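PDB 5YFK: sortase B from Clostridium perfringens, which is a cysteine transpeptidase of the sortase B class and, as in its relatives, probably cleaves sorting signals to anchor surface proteins to the cell wall. Local coordinates for residues F57-E62 / V139-E144; S89-I94 / H113-D118; S148-F153 / R202-I207. The protein carries 1 engineered substitution. All coordinates share one frame; numbering follows the deposited sequence.

In the fold
The three contacts all lie within the sortase domain and its eight-stranded beta-barrel. Contact 1 pairs strand 55-61 with strand 138-143, the two ends of the strand order, and so closes the barrel. Contact 2 is nested along the chain inside the loop that contact 1 closes; it brings loop 89-94 against the loop carrying the predicted catalytic His-113, its centre about 18 Å from that of contact 1. Contact 3 comes later and packs strand 146-159 on strand 203-210, its centre about 10 Å from contact 1 and about 21 Å from contact 2. Contacts 1 and 3 touch, because strands 138-143 and 146-159 are sheet neighbours; together they pack part of the barrel interior, away from the predicted catalytic residues.

Contact 1. Residues F57-E62 / V139-E144; sequences FWIKVE and VTLYRE
Leu-141 presses its CD2 methyl against Ile-59 at the apolar centre of the contact, 3.7 Å from CG1 of the isoleucine. The two belong to antiparallel strands whose pairing joins the ends of the sheet and closes the beta-barrel of the sortase fold. They form a non-hydrogen-bonded pair, their side chains alongside each other on the face that also carries Val-61 and Val-139. With CG beside its backbone N (chi1 -54°), Leu-141 leans its tip nearer the partner strand, where CD2 also reaches CE1 of the Phe-57 ring at 3.9 Å. Farther along, Val-139 CG1 lodges against both Ile-59 CG1 and Val-61 CG2. Strand 146-159 adds Phe-150 to this layer, packed on Leu-141.

Phe-57 holds its ring in the crowded position between backbone N and carbonyl carbon (chi1 55°), and its CB lies only 3.1 Å from Tyr-142 O. Arg-143 crosses the ring obliquely, its guanidinium turned 79° from the ring plane. On the other face of the sheet, Trp-58 and Tyr-142 meet only near their CB atoms, and their rings lead away toward helix 35-51; the indole NE1 bonds to Asp-67.

Two reciprocal pairs of backbone hydrogen bonds, Trp-58 with Tyr-142 and Lys-60 with Thr-140, lock the register. The Lys-60 side chain turns away from the partner strand to bond through NZ to Thr-64 O and Ile-66 O. The backbone O of Lys-60 takes two donors, Thr-140 N at 2.9 Å and a water at 3.3 Å, and that water lies 2.8 Å from Thr-140 OG1.

Contact 2. Residues S89-I94 / H113-D118; sequences SFSGSI and HNMRND
The sortase active site includes this meeting of two loops, for His-113 is the predicted proton donor or acceptor of catalysis. Its side chain lies about 6 Å from that of Ser-209, an engineered residue at the predicted acyl-thioester position, and about 8 Å from that of Arg-217, the predicted transition-state stabiliser. The imidazole is offered edge-on to the loop 89-94: its CD2 meets Ser-91 O in the ring plane at 3.0 Å, while Phe-90 O stands 3.4 Å from the same carbon. CG lies beside the backbone N of His-113 (chi1 -83°), and NE2 is tied to Leu-80 O by a hydrogen bond, so both a bond and an edge contact limit rotation of the ring.

A single water joins the backbones of the two loops. It donates to Ser-91 O at 2.7 Å and to Ser-93 O, and accepts from His-113 N at 3.0 Å. The carbonyl of Ser-91 therefore serves the water and the ring edge together. Loop 89-94 is shaped by an ST motif, in which Ser-89 OG accepts from Gly-92 N at 3.0 Å. Met-115, though poorly ordered, lays its sulphur over the same loop, SD being 3.1 Å from Phe-90 O.

Asn-114 ND2 bonds to Ser-209 O, linking the histidine loop to strand 203-210 at the engineered Ser-209, the predicted nucleophile position. The bond to Leu-80 O keeps a proton on NE2, and the nearby carbonyl oxygens, Ser-91 O in the ring plane and Phe-90 O near CD2, may favour positive charge on the ring, which would suit the predicted proton-transfer role.

Contact 3. Residues S148-F153 / R202-I207; sequences STFEIF and RILTLI
Two backbone carbonyls grip NH1 of Arg-202, the best-held polar atom here: it bonds to Leu-102 O and to Asp-105 O. The arginine reaches them in a fully extended form, CG anti to the backbone N (chi1 -171°), and so fixes the start of strand 203-210 to the loop before strand 107-111. Its own carbonyl oxygen comes to the Phe-150 ring, lying 3.7 Å from CE2.

From there inward the contact is apolar and belongs to the interior of the sortase beta-barrel. Strands 148-153 and 203-207 are not sheet neighbours, since strand 216-225 runs between them; their axes cross at 65° and pass 7.7 Å apart, so side chains must span the gap. Phe-150 and Leu-204 do so, both directed toward the opposite strand. The CB of Leu-204 sits over one face of the Phe-150 ring in a CH-pi contact, 4.0 Å from the ring centroid, and approaches CD2 of the phenylalanine to 3.5 Å. With CG anti to its backbone N, the leucine carries its CD2 methyl over the same face, displaced toward the rim of the ring. Val-139 and Ile-108 also touch Leu-204, while Ala-222 touches the phenylalanine.

A second, smaller junction joins Phe-153 and Ile-203. The isoleucine CG2 meets the edge of the Phe-153 ring near its plane, 3.9 Å from CE2, and the two side chains cross at about a right angle. The ring occupies the crowded position between backbone N and carbonyl carbon (chi1 68°).

With contacts almost wholly carbon on carbon, adhesion between these strands rests on dispersion and shape, while directional bonding is left to their sheet neighbours and to the anchored arginine.

Contact 1. Residues F57-E62 / V139-E144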
loop_
_atom_site.group_PDB
_atom_site.type_symbol
_atom_site.label_atom_id
_atom_site.label_comp_id
_atom_site.label_asym_id
_atom_site.label_seq_id
_atom_site.Cartn_x
_atom_site.Cartn_y
_atom_site.Cartn_z
ATOM N N PHE A 57 6.625 1.379 7.839
ATOM C CA PHE A 57 7.469 1.092 6.693
ATOM C C PHE A 57 7.331 2.176 5.624
ATOM O O PHE A 57 6.440 3.032 5.695
ATOM C CB PHE A 57 7.145 -0.305 6.095
ATOM C CG PHE A 57 5.696 -0.504 5.735
ATOM C CD1 PHE A 57 5.252 -0.259 4.449
ATOM C CD2 PHE A 57 4.828 -1.122 6.627
ATOM C CE1 PHE A 57 3.918 -0.458 4.107
ATOM C CE2 PHE A 57 3.516 -1.420 6.260
ATOM C CZ PHE A 57 3.072 -1.119 4.975
ATOM N N TRP A 58 8.178 2.095 4.604
ATOM C CA TRP A 58 8.100 3.000 3.472
ATOM C C TRP A 58 7.546 2.236 2.248
ATOM O O TRP A 58 7.823 1.051 2.052
ATOM C CB TRP A 58 9.484 3.583 3.153
ATOM C CG TRP A 58 9.418 4.774 2.224
ATOM C CD1 TRP A 58 9.208 4.756 0.876
ATOM C CD2 TRP A 58 9.394 6.147 2.610
ATOM N NE1 TRP A 58 9.129 6.028 0.394
ATOM C CE2 TRP A 58 9.121 6.900 1.450
ATOM C CE3 TRP A 58 9.485 6.805 3.840
ATOM C CZ2 TRP A 58 9.139 8.270 1.449
ATOM C CZ3 TRP A 58 9.489 8.178 3.847
ATOM C CH2 TRP A 58 9.296 8.904 2.657
ATOM N N ILE A 59 6.730 2.914 1.468
ATOM C CA ILE A 59 6.198 2.333 0.230
ATOM C C ILE A 59 6.578 3.217 -0.957
ATOM O O ILE A 59 6.379 4.436 -0.947
ATOM C CB ILE A 59 4.658 2.164 0.322
ATOM C CG1 ILE A 59 4.106 1.425 -0.894
ATOM C CG2 ILE A 59 3.954 3.484 0.493
ATOM C CD1 ILE A 59 2.664 0.960 -0.723
ATOM N N LYS A 60 6.965 2.553 -2.039
ATOM C CA LYS A 60 7.173 3.195 -3.300
ATOM C C LYS A 60 6.601 2.335 -4.407
ATOM O O LYS A 60 6.933 1.147 -4.517
ATOM C CB LYS A 60 8.676 3.433 -3.528
ATOM C CG LYS A 60 9.028 3.987 -4.913
ATOM C CD LYS A 60 8.482 5.384 -5.122
ATOM C CE LYS A 60 8.170 5.682 -6.584
ATOM N NZ LYS A 60 7.234 6.835 -6.701
ATOM N N VAL A 61 5.870 2.972 -5.312
ATOM C CA VAL A 61 5.248 2.240 -6.419
ATOM C C VAL A 61 5.815 2.686 -7.744
ATOM O O VAL A 61 5.812 3.866 -8.092
ATOM C CB VAL A 61 3.713 2.324 -6.421
ATOM C CG1 VAL A 61 3.132 1.569 -7.626
ATOM C CG2 VAL A 61 3.154 1.742 -5.126
ATOM N N GLU A 62 6.369 1.711 -8.452
ATOM C CA GLU A 62 7.106 1.957 -9.673
ATOM C C GLU A 62 6.219 2.682 -10.646
ATOM O O GLU A 62 5.029 2.370 -10.777
ATOM C CB GLU A 62 7.536 0.606 -10.273
ATOM C CG GLU A 62 7.954 0.639 -11.732
ATOM C CD GLU A 62 8.371 -0.742 -12.261
ATOM O OE1 GLU A 62 7.670 -1.738 -11.980
ATOM O OE2 GLU A 62 9.346 -0.820 -13.040
ATOM N N VAL A 139 5.880 -3.084 -6.524
ATOM C CA VAL A 139 5.776 -2.242 -5.327
ATOM C C VAL A 139 6.936 -2.609 -4.389
ATOM O O VAL A 139 7.225 -3.787 -4.128
ATOM C CB VAL A 139 4.431 -2.463 -4.612
ATOM C CG1 VAL A 139 4.262 -1.564 -3.400
ATOM C CG2 VAL A 139 3.279 -2.276 -5.563
ATOM N N THR A 140 7.685 -1.600 -3.994
ATOM C CA THR A 140 8.777 -1.772 -3.047
ATOM C C THR A 140 8.406 -1.293 -1.640
ATOM O O THR A 140 7.831 -0.223 -1.485
ATOM C CB THR A 140 10.011 -1.004 -3.556
ATOM O OG1 THR A 140 10.178 -1.276 -4.952
ATOM C CG2 THR A 140 11.270 -1.463 -2.827
ATOM N N LEU A 141 8.651 -2.130 -0.638
ATOM C CA LEU A 141 8.557 -1.693 0.769
ATOM C C LEU A 141 9.925 -1.643 1.413
ATOM O O LEU A 141 10.789 -2.436 1.094
ATOM C CB LEU A 141 7.666 -2.632 1.588
ATOM C CG LEU A 141 6.268 -2.887 1.040
ATOM C CD1 LEU A 141 5.471 -3.793 1.963
ATOM C CD2 LEU A 141 5.539 -1.575 0.733
ATOM N N TYR A 142 10.064 -0.797 2.425
ATOM C CA TYR A 142 11.232 -0.863 3.290
ATOM C C TYR A 142 10.805 -0.888 4.726
ATOM O O TYR A 142 10.085 0.005 5.153
ATOM C CB TYR A 142 12.130 0.341 3.064
ATOM C CG TYR A 142 13.485 0.159 3.697
ATOM C CD1 TYR A 142 13.702 0.471 5.038
ATOM C CD2 TYR A 142 14.572 -0.222 2.934
ATOM C CE1 TYR A 142 14.984 0.379 5.590
ATOM C CE2 TYR A 142 15.818 -0.387 3.494
ATOM C CZ TYR A 142 16.017 -0.067 4.818
ATOM O OH TYR A 142 17.289 -0.161 5.323
ATOM N N ARG A 143 11.055 -2.014 5.385
ATOM C CA ARG A 143 10.592 -2.246 6.741
ATOM C C ARG A 143 11.709 -2.880 7.577
ATOM O O ARG A 143 12.336 -3.857 7.160
ATOM C CB ARG A 143 9.380 -3.182 6.744
ATOM C CG ARG A 143 8.860 -3.442 8.151
ATOM C CD ARG A 143 7.415 -3.945 8.197
ATOM N NE ARG A 143 7.326 -5.360 7.862
ATOM C CZ ARG A 143 7.448 -6.364 8.738
ATOM N NH1 ARG A 143 7.554 -7.602 8.294
ATOM N NH2 ARG A 143 7.411 -6.148 10.041
ATOM N N GLU A 144 11.931 -2.353 8.774
ATOM C CA GLU A 144 12.935 -2.940 9.669
ATOM C C GLU A 144 14.247 -3.180 8.935
ATOM O O GLU A 144 14.798 -4.296 8.945
ATOM C CB GLU A 144 12.411 -4.242 10.283
ATOM C CG GLU A 144 11.140 -4.041 11.099
ATOM C CD GLU A 144 10.670 -5.299 11.810
ATOM O OE1 GLU A 144 9.956 -5.149 12.824
ATOM O OE2 GLU A 144 10.899 -6.424 11.292
HETATM O O HOH W 1 8.610 -0.243 -6.975
#

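Contact 2. Residues S89-I94 / H113-D118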
loop_
_atom_site.group_PDB
_atom_site.type_symbol
_atom_site.label_atom_id
_atom_site.label_comp_id
_atom_site.label_asym_id
_atom_site.label_seq_id
_atom_site.Cartn_x
_atom_site.Cartn_y
_atom_site.Cartn_z
ATOM N N SER A 89 -5.724 17.093 8.687
ATOM C CA SER A 89 -5.297 17.108 7.298
ATOM C C SER A 89 -6.389 16.534 6.438
ATOM O O SER A 89 -7.017 15.536 6.797
ATOM C CB SER A 89 -4.013 16.302 7.127
ATOM O OG SER A 89 -3.763 16.029 5.754
ATOM N N PHE A 90 -6.545 17.104 5.251
ATOM C CA PHE A 90 -7.480 16.591 4.273
ATOM C C PHE A 90 -6.896 15.416 3.511
ATOM O O PHE A 90 -7.597 14.449 3.250
ATOM C CB PHE A 90 -7.907 17.708 3.330
ATOM C CG PHE A 90 -8.700 18.778 4.023
ATOM C CD1 PHE A 90 -8.039 19.824 4.651
ATOM C CD2 PHE A 90 -10.020 18.525 4.382
ATOM C CE1 PHE A 90 -8.731 20.721 5.448
ATOM C CE2 PHE A 90 -10.717 19.408 5.188
ATOM C CZ PHE A 90 -10.073 20.513 5.714
ATOM N N SER A 91 -5.603 15.481 3.207
ATOM C CA SER A 91 -4.945 14.405 2.474
ATOM C C SER A 91 -4.747 13.181 3.362
ATOM O O SER A 91 -4.599 12.067 2.866
ATOM C CB SER A 91 -3.600 14.879 1.957
ATOM O OG SER A 91 -3.797 15.825 0.935
ATOM N N GLY A 92 -4.613 13.412 4.663
ATOM C CA GLY A 92 -4.277 12.332 5.596
ATOM C C GLY A 92 -2.924 11.690 5.312
ATOM O O GLY A 92 -1.932 12.365 5.019
ATOM N N SER A 93 -2.845 10.403 5.599
ATOM C CA SER A 93 -1.595 9.671 5.505
ATOM C C SER A 93 -1.850 8.358 4.781
ATOM O O SER A 93 -3.005 7.935 4.608
ATOM C CB SER A 93 -1.002 9.410 6.895
ATOM O OG SER A 93 -0.829 10.622 7.616
ATOM N N ILE A 94 -0.773 7.714 4.347
ATOM C CA ILE A 94 -0.899 6.317 3.892
ATOM C C ILE A 94 -0.781 5.411 5.112
ATOM O O ILE A 94 0.132 5.589 5.937
ATOM C CB ILE A 94 0.201 5.960 2.904
ATOM C CG1 ILE A 94 0.262 6.989 1.773
ATOM C CG2 ILE A 94 -0.021 4.550 2.352
ATOM C CD1 ILE A 94 -1.039 7.261 1.050
ATOM N N HIS A 113 -5.947 8.017 0.511
ATOM C CA HIS A 113 -6.913 8.840 -0.197
ATOM C C HIS A 113 -6.608 8.897 -1.699
ATOM O O HIS A 113 -5.438 8.854 -2.113
ATOM C CB HIS A 113 -6.892 10.272 0.351
ATOM C CG HIS A 113 -7.726 10.469 1.581
ATOM N ND1 HIS A 113 -9.080 10.216 1.605
ATOM C CD2 HIS A 113 -7.441 11.081 2.755
ATOM C CE1 HIS A 113 -9.586 10.641 2.752
ATOM N NE2 HIS A 113 -8.598 11.102 3.494
ATOM N N ASN A 114 -7.669 9.121 -2.484
ATOM C CA ASN A 114 -7.554 9.595 -3.848
ATOM C C ASN A 114 -8.396 10.841 -3.988
ATOM O O ASN A 114 -9.610 10.751 -4.100
ATOM C CB ASN A 114 -8.036 8.519 -4.814
ATOM C CG ASN A 114 -8.288 9.052 -6.220
ATOM O OD1 ASN A 114 -7.758 10.099 -6.610
ATOM N ND2 ASN A 114 -8.970 8.254 -7.025
ATOM N N MET A 115 -7.767 11.998 -3.811
ATOM C CA MET A 115 -8.508 13.240 -3.676
ATOM C C MET A 115 -8.558 14.034 -4.984
ATOM O O MET A 115 -9.038 15.170 -5.013
ATOM C CB MET A 115 -7.915 14.078 -2.542
ATOM C CG MET A 115 -8.307 13.577 -1.161
ATOM S SD MET A 115 -7.870 14.731 0.147
ATOM C CE MET A 115 -8.769 16.200 -0.362
ATOM N N ARG A 116 -8.180 13.378 -6.077
ATOM C CA ARG A 116 -8.464 13.867 -7.434
ATOM C C ARG A 116 -7.529 15.010 -7.805
ATOM O O ARG A 116 -7.663 15.607 -8.866
ATOM C CB ARG A 116 -9.924 14.314 -7.577
ATOM C CG ARG A 116 -10.923 13.167 -7.532
ATOM C CD ARG A 116 -11.953 13.263 -8.654
ATOM N NE ARG A 116 -11.565 12.490 -9.837
ATOM C CZ ARG A 116 -12.369 12.242 -10.870
ATOM N NH1 ARG A 116 -13.620 12.692 -10.865
ATOM N NH2 ARG A 116 -11.927 11.537 -11.909
ATOM N N ASN A 117 -6.501 15.209 -6.997
ATOM C CA ASN A 117 -5.465 16.179 -7.308
ATOM C C ASN A 117 -4.101 15.505 -7.430
ATOM O O ASN A 117 -3.065 16.117 -7.152
ATOM C CB ASN A 117 -5.401 17.229 -6.214
ATOM C CG ASN A 117 -4.725 16.710 -4.970
ATOM O OD1 ASN A 117 -5.126 15.681 -4.438
ATOM N ND2 ASN A 117 -3.579 17.284 -4.642
ATOM N N ASP A 118 -4.097 14.230 -7.795
ATOM C CA ASP A 118 -2.838 13.566 -8.118
ATOM C C ASP A 118 -1.893 13.449 -6.915
ATOM O O ASP A 118 -0.695 13.710 -7.018
ATOM C CB ASP A 118 -2.145 14.341 -9.232
ATOM C CG ASP A 118 -1.288 13.459 -10.100
ATOM O OD1 ASP A 118 -1.373 12.232 -9.934
ATOM O OD2 ASP A 118 -0.496 14.001 -10.901
HETATM O O HOH W 2 -4.178 9.433 2.413
#

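Contact 3. Residues S148-F153 / R202-I207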
loop_
_atom_site.group_PDB
_atom_site.type_symbol
_atom_site.label_atom_id
_atom_site.label_comp_id
_atom_site.label_asym_id
_atom_site.label_seq_id
_atom_site.Cartn_x
_atom_site.Cartn_y
_atom_site.Cartn_z
ATOM N N SER A 148 11.805 -4.990 0.489
ATOM C CA SER A 148 11.083 -6.102 -0.130
ATOM C C SER A 148 10.316 -5.664 -1.360
ATOM O O SER A 148 10.092 -4.465 -1.558
ATOM C CB SER A 148 10.159 -6.799 0.871
ATOM O OG SER A 148 9.202 -5.924 1.421
ATOM N N THR A 149 10.196 -6.585 -2.309
ATOM C CA THR A 149 9.525 -6.308 -3.575
ATOM C C THR A 149 8.286 -7.191 -3.750
ATOM O O THR A 149 8.332 -8.375 -3.476
ATOM C CB THR A 149 10.476 -6.556 -4.752
ATOM O OG1 THR A 149 11.678 -5.807 -4.548
ATOM C CG2 THR A 149 9.825 -6.139 -6.070
ATOM N N PHE A 150 7.198 -6.581 -4.214
ATOM C CA PHE A 150 5.928 -7.271 -4.480
ATOM C C PHE A 150 5.495 -7.054 -5.937
ATOM O O PHE A 150 5.677 -5.962 -6.491
ATOM C CB PHE A 150 4.854 -6.701 -3.551
ATOM C CG PHE A 150 5.060 -7.061 -2.106
ATOM C CD1 PHE A 150 5.975 -6.362 -1.338
ATOM C CD2 PHE A 150 4.204 -7.952 -1.474
ATOM C CE1 PHE A 150 6.133 -6.669 0.013
ATOM C CE2 PHE A 150 4.455 -8.369 -0.171
ATOM C CZ PHE A 150 5.435 -7.722 0.570
ATOM N N GLU A 151 5.124 -8.127 -6.632
ATOM C CA GLU A 151 4.720 -7.980 -8.012
ATOM C C GLU A 151 3.198 -7.985 -8.119
ATOM O O GLU A 151 2.546 -8.849 -7.580
ATOM C CB GLU A 151 5.287 -9.085 -8.897
ATOM C CG GLU A 151 5.030 -8.813 -10.357
ATOM C CD GLU A 151 5.567 -9.895 -11.275
ATOM O OE1 GLU A 151 6.414 -10.690 -10.825
ATOM O OE2 GLU A 151 5.314 -9.776 -12.494
ATOM N N ILE A 152 2.669 -6.925 -8.712
ATOM C CA ILE A 152 1.223 -6.716 -8.849
ATOM C C ILE A 152 0.664 -7.762 -9.773
ATOM O O ILE A 152 1.186 -7.941 -10.887
ATOM C CB ILE A 152 0.924 -5.333 -9.454
ATOM C CG1 ILE A 152 1.305 -4.255 -8.440
ATOM C CG2 ILE A 152 -0.553 -5.234 -9.825
ATOM C CD1 ILE A 152 1.371 -2.860 -9.016
ATOM N N PHE A 153 -0.376 -8.446 -9.316
ATOM C CA PHE A 153 -1.025 -9.507 -10.110
ATOM C C PHE A 153 -2.533 -9.254 -10.303
ATOM O O PHE A 153 -3.204 -9.958 -11.061
ATOM C CB PHE A 153 -0.741 -10.898 -9.512
ATOM C CG PHE A 153 -1.374 -11.148 -8.179
ATOM C CD1 PHE A 153 -2.683 -11.582 -8.091
ATOM C CD2 PHE A 153 -0.713 -10.767 -7.002
ATOM C CE1 PHE A 153 -3.312 -11.695 -6.866
ATOM C CE2 PHE A 153 -1.291 -10.995 -5.769
ATOM C CZ PHE A 153 -2.578 -11.520 -5.698
ATOM N N ARG A 202 3.169 -14.284 0.245
ATOM C CA ARG A 202 2.726 -13.182 1.085
ATOM C C ARG A 202 2.282 -12.052 0.178
ATOM O O ARG A 202 2.971 -11.726 -0.795
ATOM C CB ARG A 202 3.866 -12.694 1.982
ATOM C CG ARG A 202 3.356 -11.696 3.009
ATOM C CD ARG A 202 4.417 -11.249 3.999
ATOM N NE ARG A 202 3.761 -10.778 5.217
ATOM C CZ ARG A 202 4.391 -10.279 6.278
ATOM N NH1 ARG A 202 3.715 -10.056 7.399
ATOM N NH2 ARG A 202 5.668 -9.943 6.193
ATOM N N ILE A 203 1.127 -11.479 0.450
ATOM C CA ILE A 203 0.612 -10.467 -0.440
ATOM C C ILE A 203 0.491 -9.096 0.219
ATOM O O ILE A 203 0.386 -8.983 1.441
ATOM C CB ILE A 203 -0.724 -10.874 -1.095
ATOM C CG1 ILE A 203 -1.791 -11.196 -0.041
ATOM C CG2 ILE A 203 -0.474 -12.046 -2.060
ATOM C CD1 ILE A 203 -3.215 -11.225 -0.599
ATOM N N LEU A 204 0.361 -8.103 -0.653
ATOM C CA LEU A 204 0.202 -6.707 -0.301
ATOM C C LEU A 204 -1.010 -6.178 -1.062
ATOM O O LEU A 204 -1.128 -6.383 -2.282
ATOM C CB LEU A 204 1.434 -5.923 -0.737
ATOM C CG LEU A 204 1.438 -4.407 -0.472
ATOM C CD1 LEU A 204 1.314 -3.976 0.971
ATOM C CD2 LEU A 204 2.691 -3.823 -1.065
ATOM N N THR A 205 -1.946 -5.601 -0.336
ATOM C CA THR A 205 -3.163 -5.057 -0.942
ATOM C C THR A 205 -3.185 -3.554 -0.740
ATOM O O THR A 205 -3.148 -3.085 0.401
ATOM C CB THR A 205 -4.400 -5.688 -0.288
ATOM O OG1 THR A 205 -4.333 -7.117 -0.425
ATOM C CG2 THR A 205 -5.715 -5.132 -0.851
ATOM N N LEU A 206 -3.341 -2.814 -1.832
ATOM C CA LEU A 206 -3.428 -1.362 -1.774
ATOM C C LEU A 206 -4.815 -0.908 -2.162
ATOM O O LEU A 206 -5.327 -1.327 -3.187
ATOM C CB LEU A 206 -2.421 -0.711 -2.732
ATOM C CG LEU A 206 -0.964 -1.176 -2.657
ATOM C CD1 LEU A 206 -0.115 -0.427 -3.664
ATOM C CD2 LEU A 206 -0.408 -1.032 -1.255
ATOM N N ILE A 207 -5.413 -0.074 -1.314
ATOM C CA ILE A 207 -6.809 0.317 -1.473
ATOM C C ILE A 207 -6.961 1.817 -1.475
ATOM O O ILE A 207 -6.516 2.512 -0.538
ATOM C CB ILE A 207 -7.697 -0.306 -0.375
ATOM C CG1 ILE A 207 -7.674 -1.839 -0.501
ATOM C CG2 ILE A 207 -9.124 0.188 -0.512
ATOM C CD1 ILE A 207 -8.255 -2.541 0.712
#